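Side-chain contacts in mitogen-activated protein kinase, putative (Map kinase-like protein) (Leishmania major, PDB 3PG1), which probably acts as an ATP-dependent serine/threonine protein kinase of the MAP kinase family: residues Y138-I143 against W218-V223; A298-F303 against R307-E312; Q313-P318 against L327-G332. All coordinates share one frame; numbering follows the deposited sequence. Where two conformers were deposited one is given.

Contact 1: Y138-I143 against W218-V223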
# COMPACT_ATOMS: atom_id res chain seq x y z
N TYR A 138 0.79 19.07 0.05
CA TYR A 138 -0.59 18.57 0.02
C TYR A 138 -0.62 17.04 -0.09
O TYR A 138 -1.30 16.38 0.71
CB TYR A 138 -1.37 19.23 -1.12
CG TYR A 138 -2.83 18.88 -1.08
CD1 TYR A 138 -3.70 19.51 -0.20
CD2 TYR A 138 -3.36 17.91 -1.94
CE1 TYR A 138 -5.06 19.21 -0.18
CE2 TYR A 138 -4.72 17.61 -1.94
CZ TYR A 138 -5.56 18.26 -1.06
OH TYR A 138 -6.88 17.92 -0.98
N PHE A 139 0.07 16.47 -1.09
CA PHE A 139 0.15 15.02 -1.30
C PHE A 139 0.67 14.31 -0.07
O PHE A 139 0.10 13.30 0.35
CB PHE A 139 1.07 14.66 -2.51
CG PHE A 139 0.58 15.04 -3.90
CD1 PHE A 139 -0.78 15.14 -4.18
CD2 PHE A 139 1.48 15.31 -4.92
CE1 PHE A 139 -1.22 15.51 -5.46
CE2 PHE A 139 1.03 15.68 -6.20
CZ PHE A 139 -0.31 15.77 -6.46
N MET A 140 1.78 14.82 0.51
CA MET A 140 2.40 14.22 1.71
C MET A 140 1.44 14.25 2.90
O MET A 140 1.39 13.28 3.65
CB MET A 140 3.72 14.95 2.09
CG MET A 140 4.91 14.58 1.16
SD MET A 140 5.09 12.76 0.93
CE MET A 140 5.32 12.19 2.61
N TYR A 141 0.67 15.34 3.04
CA TYR A 141 -0.28 15.45 4.16
C TYR A 141 -1.29 14.27 4.06
O TYR A 141 -1.54 13.59 5.04
CB TYR A 141 -0.98 16.84 4.19
CG TYR A 141 -1.84 17.06 5.44
CD1 TYR A 141 -1.26 17.13 6.70
CD2 TYR A 141 -3.22 17.20 5.34
CE1 TYR A 141 -2.04 17.31 7.85
CE2 TYR A 141 -4.01 17.44 6.48
CZ TYR A 141 -3.41 17.45 7.74
OH TYR A 141 -4.18 17.65 8.88
N HIS A 142 -1.84 14.04 2.86
CA HIS A 142 -2.82 12.99 2.62
C HIS A 142 -2.23 11.59 2.67
O HIS A 142 -2.88 10.66 3.18
CB HIS A 142 -3.59 13.28 1.33
CG HIS A 142 -4.54 14.44 1.46
ND1 HIS A 142 -5.90 14.25 1.63
CD2 HIS A 142 -4.29 15.77 1.50
CE1 HIS A 142 -6.44 15.45 1.75
NE2 HIS A 142 -5.51 16.41 1.68
N ILE A 143 -1.00 11.44 2.16
CA ILE A 143 -0.28 10.15 2.27
C ILE A 143 -0.11 9.79 3.74
O ILE A 143 -0.37 8.65 4.12
CB ILE A 143 1.11 10.17 1.54
CG1 ILE A 143 0.97 10.25 -0.01
CG2 ILE A 143 2.01 8.97 1.96
CD1 ILE A 143 2.25 10.81 -0.73
N TRP A 218 9.46 5.24 6.76
CA TRP A 218 10.66 5.21 5.91
C TRP A 218 10.23 5.32 4.44
O TRP A 218 10.79 6.13 3.71
CB TRP A 218 11.48 3.92 6.09
CG TRP A 218 12.69 3.91 5.17
CD1 TRP A 218 12.74 3.46 3.88
CD2 TRP A 218 13.99 4.41 5.48
NE1 TRP A 218 14.01 3.63 3.38
CE2 TRP A 218 14.81 4.19 4.34
CE3 TRP A 218 14.57 4.99 6.62
CZ2 TRP A 218 16.15 4.60 4.29
CZ3 TRP A 218 15.91 5.31 6.61
CH2 TRP A 218 16.68 5.17 5.43
N SER A 219 9.25 4.49 4.02
CA SER A 219 8.76 4.53 2.63
C SER A 219 8.21 5.91 2.25
O SER A 219 8.46 6.42 1.15
CB SER A 219 7.70 3.46 2.38
OG SER A 219 8.13 2.18 2.83
N ALA A 220 7.45 6.50 3.17
CA ALA A 220 6.88 7.83 2.96
C ALA A 220 7.99 8.91 2.77
O ALA A 220 7.83 9.78 1.94
CB ALA A 220 5.96 8.18 4.14
N GLY A 221 9.07 8.83 3.54
CA GLY A 221 10.22 9.74 3.42
C GLY A 221 10.88 9.58 2.06
O GLY A 221 11.28 10.57 1.44
N CYS A 222 10.99 8.33 1.57
CA CYS A 222 11.55 8.04 0.23
C CYS A 222 10.65 8.67 -0.82
O CYS A 222 11.15 9.29 -1.74
CB CYS A 222 11.66 6.53 0.01
SG CYS A 222 12.99 5.76 0.98
N VAL A 223 9.32 8.53 -0.67
CA VAL A 223 8.35 9.11 -1.61
C VAL A 223 8.46 10.64 -1.62
O VAL A 223 8.53 11.24 -2.69
CB VAL A 223 6.91 8.61 -1.34
CG1 VAL A 223 5.86 9.43 -2.14
CG2 VAL A 223 6.80 7.12 -1.68
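Met140 and Ala220 meet where two long helices pass each other, and Ile143 and Val223 make a second apolar touch beside them. The methionine begins well off the line between the helices and gets across by folding: CG stands beside the backbone N (chi1 -76°), and chi2 and chi3 are both bent as well. The chain therefore curls until its terminal methyl faces the opposite helix. There Met140 CE lies 3.5 Å from the carbonyl O of Ala220 and 4.3 Å from Ala220 CB, while SD stays further back, 4.2 Å from that oxygen. The methyl, rather than the sulfur, makes the contact. Ala220 is short and turned toward the facing helix, which lets the methionine methyl come down on its carbonyl oxygen.

Ile143 works differently. Its CG1 branch runs on to CD1 through a nearly extended chi2 (158°), and CD1 meets Val223 CG1 at 4.1 Å, the two side chains crossing at a slant. On Val223 the touching branch is the one anti to the backbone N (chi1 169°). One turn apart, Ile143 and Met140 also support each other, with Ile143 CD1 3.8 Å from Met140 SD.

All four side chains are buried and apolar, although the closest touch is to a backbone carbonyl; Ile143 and Ala220 mark the closest backbone approach. These are the E and F helices of the kinase C-terminal lobe. Met224 and Met227 of helix 214-229 and Phe320 also pack on Met140, while strand 165-167 presents Ile165 to both Ile143 and Val223, and Ile173 of strand 173-175 backs Ile143.

Contact 2: A298-F303 against R307-E312; sequences AKMLEF and RRISTE
Glu302 O is gripped by two nitrogens of Arg308, NE at 2.9 Å and NH2 at 3.1 Å, which approach side-on with the oxygen in the guanidinium plane. NH2 reaches Phe303 O too, in a weak, strongly bent bond. To deliver this edge, the arginine leaves its backbone with CG anti to N (chi1 -162°) and bends at chi3, pressing CD to 3.2 Å from Met300 O. The remaining nitrogen, NH1, forms a salt bridge with Glu203 and a hydrogen bond with Leu214 O. That bridge to Glu203, in the APE motif outside these two segments, is a hallmark of eukaryotic protein kinases.

Further along, Ile309 N donates an almost straight bond (172°) to Lys299 O, arriving well above the carbonyl plane. A water bridges that same Lys299 O to Arg307 O, donating to both. Ile309 CG2 packs on Met300 CG at 3.8 Å, and Glu302 CG lies 3.5 Å from Arg307 O, whereas the Arg307 guanidinium turns away to a salt bridge with Asp257. The turn thus leads from helix 291-300 to helix 311-315, with Trp218 of helix 214-229 against Arg308 and helix 239-250 packed round the Phe303 ring.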
# COMPACT_ATOMS: atom_id res chain seq x y z
N ALA A 298 14.60 14.27 6.85
CA ALA A 298 15.71 13.67 7.65
C ALA A 298 15.14 12.87 8.85
O ALA A 298 15.66 11.82 9.20
CB ALA A 298 16.64 14.78 8.16
N LYS A 299 14.06 13.36 9.44
CA LYS A 299 13.41 12.64 10.57
C LYS A 299 12.66 11.40 10.16
O LYS A 299 12.60 10.45 10.93
CB LYS A 299 12.54 13.59 11.35
CG LYS A 299 13.42 14.60 12.12
CD LYS A 299 12.64 15.81 12.63
CE LYS A 299 13.65 16.71 13.36
NZ LYS A 299 13.03 18.02 13.77
N MET A 300 12.09 11.38 8.95
CA MET A 300 11.41 10.19 8.43
C MET A 300 12.46 9.16 8.03
O MET A 300 12.15 7.97 7.99
CB MET A 300 10.58 10.52 7.18
CG MET A 300 9.47 11.55 7.50
SD MET A 300 8.68 12.24 6.01
CE MET A 300 7.52 11.07 5.73
N LEU A 301 13.65 9.63 7.61
CA LEU A 301 14.67 8.69 7.11
C LEU A 301 15.74 8.40 8.16
O LEU A 301 16.93 8.36 7.83
CB LEU A 301 15.27 9.20 5.78
CG LEU A 301 14.26 9.30 4.59
CD1 LEU A 301 14.92 9.93 3.39
CD2 LEU A 301 13.66 7.93 4.23
N GLU A 302 15.30 8.16 9.42
CA GLU A 302 16.23 7.73 10.46
C GLU A 302 16.47 6.25 10.21
O GLU A 302 15.50 5.51 10.09
CB GLU A 302 15.64 7.89 11.89
CG GLU A 302 15.86 9.29 12.41
CD GLU A 302 17.28 9.64 12.85
OE1 GLU A 302 18.14 8.74 12.96
OE2 GLU A 302 17.49 10.83 13.15
N PHE A 303 17.73 5.84 10.17
CA PHE A 303 18.09 4.44 9.91
C PHE A 303 17.45 3.53 10.97
O PHE A 303 16.88 2.49 10.66
CB PHE A 303 19.63 4.30 9.96
CG PHE A 303 20.14 2.96 9.50
CD1 PHE A 303 20.55 2.77 8.18
CD2 PHE A 303 20.16 1.86 10.36
CE1 PHE A 303 21.02 1.51 7.75
CE2 PHE A 303 20.61 0.60 9.92
CZ PHE A 303 21.07 0.45 8.63
N ARG A 307 14.24 5.75 16.57
CA ARG A 307 14.40 7.23 16.54
C ARG A 307 13.62 7.85 15.39
O ARG A 307 13.75 9.06 15.18
CB ARG A 307 15.91 7.60 16.27
CG ARG A 307 16.89 7.25 17.33
CD ARG A 307 18.33 7.63 16.96
NE ARG A 307 19.20 6.46 17.16
CZ ARG A 307 19.79 6.13 18.30
NH1 ARG A 307 19.71 6.93 19.36
NH2 ARG A 307 20.50 5.02 18.40
N ARG A 308 12.92 7.03 14.61
CA ARG A 308 12.16 7.46 13.42
C ARG A 308 10.84 8.15 13.82
O ARG A 308 10.10 7.68 14.72
CB ARG A 308 11.95 6.30 12.44
CG ARG A 308 11.56 6.76 10.99
CD ARG A 308 11.41 5.56 10.04
NE ARG A 308 12.67 4.77 10.04
CZ ARG A 308 12.75 3.44 9.97
NH1 ARG A 308 11.65 2.71 9.80
NH2 ARG A 308 13.93 2.83 9.99
N ILE A 309 10.56 9.27 13.18
CA ILE A 309 9.40 10.09 13.55
C ILE A 309 8.09 9.31 13.33
O ILE A 309 7.96 8.61 12.34
CB ILE A 309 9.42 11.47 12.82
CG1 ILE A 309 8.38 12.47 13.41
CG2 ILE A 309 9.19 11.29 11.27
CD1 ILE A 309 8.53 13.95 12.85
N SER A 310 7.15 9.38 14.28
CA SER A 310 5.87 8.68 14.19
C SER A 310 4.93 9.43 13.22
O SER A 310 5.20 10.59 12.89
CB SER A 310 5.23 8.58 15.57
OG SER A 310 4.92 9.89 16.04
N THR A 311 3.84 8.79 12.75
CA THR A 311 2.90 9.52 11.85
C THR A 311 2.32 10.73 12.52
O THR A 311 2.19 11.78 11.87
CB THR A 311 1.69 8.69 11.38
OG1 THR A 311 1.04 8.20 12.54
CG2 THR A 311 2.05 7.60 10.48
N GLU A 312 1.94 10.61 13.81
CA GLU A 312 1.36 11.78 14.46
C GLU A 312 2.36 12.93 14.55
O GLU A 312 2.02 14.06 14.24
CB GLU A 312 0.73 11.44 15.83
CG GLU A 312 0.29 12.71 16.55
CD GLU A 312 -0.39 12.62 17.91
OE1 GLU A 312 -0.23 11.60 18.62
OE2 GLU A 312 -0.95 13.65 18.32
O HOH W 1 13.29 11.33 13.90

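Contact 3: Q313-P318 against L327-G332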
# COMPACT_ATOMS: atom_id res chain seq x y z
N GLN A 313 3.59 12.65 14.97
CA GLN A 313 4.58 13.73 15.08
C GLN A 313 4.96 14.34 13.69
O GLN A 313 5.24 15.54 13.60
CB GLN A 313 5.83 13.25 15.84
CG GLN A 313 5.60 13.00 17.36
CD GLN A 313 5.77 14.29 18.15
OE1 GLN A 313 6.48 15.21 17.74
NE2 GLN A 313 5.09 14.43 19.30
N ALA A 314 4.93 13.52 12.63
CA ALA A 314 5.22 14.00 11.25
C ALA A 314 4.06 14.92 10.85
O ALA A 314 4.29 16.00 10.34
CB ALA A 314 5.27 12.82 10.30
N LEU A 315 2.81 14.49 11.07
CA LEU A 315 1.61 15.31 10.79
C LEU A 315 1.62 16.63 11.56
O LEU A 315 1.22 17.66 11.00
CB LEU A 315 0.32 14.53 11.03
CG LEU A 315 0.04 13.44 9.92
CD1 LEU A 315 -0.93 12.39 10.42
CD2 LEU A 315 -0.50 14.08 8.62
N ARG A 316 2.18 16.64 12.80
CA ARG A 316 2.28 17.84 13.64
C ARG A 316 3.52 18.68 13.37
O ARG A 316 3.69 19.74 13.98
CB ARG A 316 2.22 17.46 15.13
CG ARG A 316 0.81 16.99 15.55
CD ARG A 316 0.80 16.71 17.02
NE ARG A 316 -0.54 16.41 17.52
CZ ARG A 316 -1.42 17.33 17.92
NH1 ARG A 316 -1.13 18.62 17.82
NH2 ARG A 316 -2.59 16.96 18.40
N HIS A 317 4.36 18.24 12.45
CA HIS A 317 5.58 18.91 12.11
C HIS A 317 5.24 20.26 11.45
O HIS A 317 4.27 20.32 10.70
CB HIS A 317 6.45 18.01 11.18
CG HIS A 317 7.84 18.54 10.92
ND1 HIS A 317 8.06 19.60 10.04
CD2 HIS A 317 9.03 18.14 11.43
CE1 HIS A 317 9.37 19.79 10.02
NE2 HIS A 317 10.00 18.92 10.83
N PRO A 318 6.02 21.33 11.74
CA PRO A 318 5.74 22.64 11.11
C PRO A 318 5.65 22.64 9.57
O PRO A 318 4.99 23.50 9.02
CB PRO A 318 6.89 23.55 11.58
CG PRO A 318 7.52 22.84 12.72
CD PRO A 318 7.18 21.38 12.67
N LEU A 327 -8.25 17.53 14.11
CA LEU A 327 -9.39 16.67 13.81
C LEU A 327 -9.04 15.59 12.79
O LEU A 327 -9.64 14.53 12.80
CB LEU A 327 -10.58 17.51 13.31
CG LEU A 327 -11.58 17.92 14.36
CD1 LEU A 327 -12.29 19.15 13.94
CD2 LEU A 327 -12.61 16.82 14.63
N ASP A 328 -8.05 15.88 11.90
CA ASP A 328 -7.61 14.88 10.90
C ASP A 328 -6.98 13.64 11.57
O ASP A 328 -7.00 12.55 11.00
CB ASP A 328 -6.63 15.51 9.90
CG ASP A 328 -7.33 16.51 8.97
OD1 ASP A 328 -8.50 16.23 8.55
OD2 ASP A 328 -6.73 17.56 8.68
N LEU A 329 -6.49 13.81 12.80
CA LEU A 329 -5.91 12.67 13.54
C LEU A 329 -6.95 11.68 14.09
O LEU A 329 -6.59 10.54 14.42
CB LEU A 329 -4.98 13.16 14.69
CG LEU A 329 -3.81 14.09 14.29
CD1 LEU A 329 -3.13 14.66 15.53
CD2 LEU A 329 -2.75 13.33 13.42
N THR A 330 -8.21 12.10 14.22
CA THR A 330 -9.24 11.26 14.86
C THR A 330 -10.49 11.02 14.01
O THR A 330 -11.23 10.08 14.30
CB THR A 330 -9.67 11.88 16.20
OG1 THR A 330 -10.11 13.19 15.93
CG2 THR A 330 -8.54 11.89 17.26
N GLU A 331 -10.72 11.83 12.99
CA GLU A 331 -11.95 11.64 12.18
C GLU A 331 -11.85 10.49 11.21
O GLU A 331 -10.83 10.35 10.54
CB GLU A 331 -12.33 12.93 11.41
CG GLU A 331 -13.07 13.95 12.24
CD GLU A 331 -14.39 13.45 12.79
OE1 GLU A 331 -14.48 13.31 14.03
OE2 GLU A 331 -15.31 13.15 12.00
N GLY A 332 -12.92 9.69 11.15
CA GLY A 332 -13.01 8.55 10.24
C GLY A 332 -12.08 7.40 10.55
O GLY A 332 -11.72 6.60 9.66
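Leu329 divides its two methyls between Leu315 and Arg316. Leu329 CD2 meets Leu315 CD1 at 3.6 Å, the two leucines lying alongside and pointing in opposite directions. The other branch, Leu329 CD1, sits against the arginine head, 3.7 Å from both Arg316 NE and Arg316 NH2. Arg316 gets there with its chain extended from CG to NE, which carries the guanidinium out to the side of the helix, where the leucine methyl meets it obliquely. Its charge is met by Glu312, whose carboxylate forms a salt bridge with NE and so helps to fix the head beside the methyl.

The pairing closes the loop that follows the last helix of the C-terminal lobe, a region that in MAP kinases carries the acidic common docking site; Asp325 and Asp328 probably belong to its counterpart here. Leu329 itself is presented by a single helix-like turn in which Leu327 O accepts from Thr330 N at 3.2 Å and from Glu331 N at 2.9 Å. A hydrogen bond between Asp328 OD2 and Tyr141 OH secures that turn to helix 133-152. Behind Leu315, the same helix supplies Leu144 and Leu145, and Phe324 of the intervening loop packs on both Arg316 and Leu329.

How the contacts relate
From the N terminus, contact 1 comes first and spans the longest gap: 74 residues, including strands 165-167 and 173-175, leave helix 133-152 and return in helix 214-229. Contact 2 then closes a short turn between helices 291-300 and 311-315, and contact 3 folds the following loop back on the end of helix 311-315. The three are in series, neither nested nor crossed. They still touch: Met300 CE of contact 2 lies 3.6 Å from Ala220 CB of contact 1, Tyr141 joins 138-143 to contact 3, and contacts 2 and 3 share helix 311-315. Together they tie the C-lobe's central helices to its last helix and C-terminal extension.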